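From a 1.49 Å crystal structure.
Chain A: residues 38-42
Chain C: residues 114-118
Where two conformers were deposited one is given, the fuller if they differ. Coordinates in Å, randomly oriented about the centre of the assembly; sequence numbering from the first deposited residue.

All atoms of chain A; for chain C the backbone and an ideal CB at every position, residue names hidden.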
# COMPACT_ATOMS: atom_id res chain seq x y z
N THR A 38 1.00 -6.69 -2.92
CA THR A 38 2.38 -6.21 -2.76
C THR A 38 2.50 -4.92 -3.52
O THR A 38 1.94 -4.73 -4.64
CB THR A 38 3.39 -7.10 -3.43
OG1 THR A 38 3.13 -7.22 -4.84
CG2 THR A 38 3.35 -8.46 -2.79
N ASN A 39 3.21 -3.98 -2.94
CA ASN A 39 3.62 -2.73 -3.66
C ASN A 39 5.09 -2.74 -3.97
O ASN A 39 5.92 -3.47 -3.36
CB ASN A 39 3.32 -1.48 -2.82
CG ASN A 39 1.82 -1.26 -2.78
OD1 ASN A 39 1.18 -0.73 -3.77
ND2 ASN A 39 1.22 -1.58 -1.67
N PHE A 40 5.43 -1.89 -4.98
CA PHE A 40 6.84 -1.76 -5.42
C PHE A 40 6.85 -0.41 -6.19
O PHE A 40 5.83 0.12 -6.60
CB PHE A 40 7.25 -2.93 -6.42
CG PHE A 40 6.23 -3.11 -7.53
CD1 PHE A 40 5.09 -3.95 -7.35
CD2 PHE A 40 6.41 -2.46 -8.76
CE1 PHE A 40 4.15 -4.05 -8.37
CE2 PHE A 40 5.45 -2.64 -9.79
CZ PHE A 40 4.34 -3.40 -9.60
N ASP A 41 8.11 0.07 -6.33
CA ASP A 41 8.35 1.34 -7.09
C ASP A 41 8.52 0.94 -8.57
O ASP A 41 9.48 0.20 -8.84
CB ASP A 41 9.63 1.94 -6.55
CG ASP A 41 10.04 3.20 -7.32
OD1 ASP A 41 9.53 3.47 -8.44
OD2 ASP A 41 10.89 3.93 -6.74
N PRO A 42 7.53 1.37 -9.40
CA PRO A 42 7.63 0.88 -10.83
C PRO A 42 8.76 1.51 -11.60
O PRO A 42 8.99 1.06 -12.76
CB PRO A 42 6.28 1.20 -11.38
CG PRO A 42 5.85 2.45 -10.57
CD PRO A 42 6.38 2.21 -9.15
N UNK C 114 5.09 -0.43 5.62
CA UNK C 114 5.65 0.62 4.67
C UNK C 114 5.22 0.33 3.24
O UNK C 114 5.44 -0.83 2.79
CB UNK C 114 7.18 0.67 4.73
N UNK C 115 4.71 1.30 2.53
CA UNK C 115 4.23 1.14 1.13
C UNK C 115 5.37 1.61 0.20
O UNK C 115 5.57 2.81 0.07
CB UNK C 115 2.95 1.94 0.88
N UNK C 116 6.05 0.67 -0.49
CA UNK C 116 7.22 1.05 -1.32
C UNK C 116 6.75 1.80 -2.55
O UNK C 116 7.63 2.48 -3.11
CB UNK C 116 8.03 -0.18 -1.73
N UNK C 117 5.51 1.75 -2.98
CA UNK C 117 5.07 2.51 -4.14
C UNK C 117 4.93 4.01 -3.88
O UNK C 117 4.82 4.84 -4.79
CB UNK C 117 3.73 1.95 -4.63
N UNK C 118 4.84 4.37 -2.60
CA UNK C 118 4.50 5.72 -2.20
C UNK C 118 5.58 6.29 -1.24
O UNK C 118 5.38 7.42 -0.71
CB UNK C 118 3.12 5.74 -1.54

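Position 114 has an ideal CB with nothing of chain A within 5.5 Å. Phi and psi of -71° and 131° are extended and suit almost any residue. Chain A therefore sets no preference here. The deposited residue is T114(C), with chi1 in the m well. Its CG2 is 8.7 Å from CB of N39(A), and OG1 is hydrogen-bonded elsewhere in the structure.

At position 115 the CA-to-CB bond points sideways. The ideal CB lies 5.0 Å from CG of N39(A), so a side chain of moderate length could turn in beside that residue. The backbone also turns here: N of position 118 donates to O of position 115 at 3.2 Å. Near such a turn, a short side chain with an acceptor can take up a free backbone NH. Asparagine, aspartate, serine or threonine would all be reasonable. The residue is N115(C), chi1 in the t well. Its OD1 accepts a hydrogen bond from N of the residue at 117, at 2.9 Å, which braces the turn. The same OD1 packs 3.2 Å from CB of N39(A), so the end of the side chain comes nearer to chain A than its CA-to-CB direction suggests.

Position 116 also points sideways, but it runs close along the chain A backbone. Its ideal CB is 4.2 Å from O of N39(A), 4.2 Å from CA of F40(A) and 4.6 Å from N of D41(A). A carbonyl oxygen within easy reach favours a small side chain with a hydroxyl; alanine would also be plausible. The residue is S116(C), chi1 in the p well. OG lies 3.0 Å from O of N39(A) and 3.2 Å from CA of F40(A). It thus sits against the backbone where these two residues join. OG also has a hydrogen-bonding partner elsewhere in the structure.

Position 117 points toward chain A and has little room ahead of it. The ideal CB is already 3.4 Å from O of F40(A) and 4.2 Å from CG of N39(A). Glycine or alanine suits such a close approach best. The residue is A117(C). Its methyl group packs against the F40(A) carbonyl, with CB 3.3 Å from O. Its CA and that of D41(A), 4.6 Å apart, are the nearest pair across the two stretches.

Position 118 points away, and its ideal CB has no chain A atom within 5.5 Å. Many residues, including large ones, would fit. The residue is Y118(C), chi1 in the m well; the end of its side chain comes nearer to chain A than the CA-to-CB direction suggests, without making contact.

Chain C 114-118: TNSAY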
# COMPACT_ATOMS: atom_id res chain seq x y z
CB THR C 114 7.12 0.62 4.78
OG1 THR C 114 7.58 0.82 6.14
CG2 THR C 114 7.68 1.83 3.92
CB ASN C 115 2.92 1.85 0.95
CG ASN C 115 2.26 1.55 -0.41
OD1 ASN C 115 3.08 1.42 -1.39
ND2 ASN C 115 0.99 1.58 -0.50
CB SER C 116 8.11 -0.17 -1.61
OG SER C 116 7.25 -0.99 -2.30
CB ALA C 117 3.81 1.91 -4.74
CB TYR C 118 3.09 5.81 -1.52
CG TYR C 118 2.02 5.58 -2.51
CD1 TYR C 118 1.58 4.21 -2.68
CD2 TYR C 118 1.39 6.62 -3.19
CE1 TYR C 118 0.54 3.97 -3.60
CE2 TYR C 118 0.36 6.38 -4.14
CZ TYR C 118 -0.05 5.01 -4.24
OH TYR C 118 -1.03 4.72 -5.19
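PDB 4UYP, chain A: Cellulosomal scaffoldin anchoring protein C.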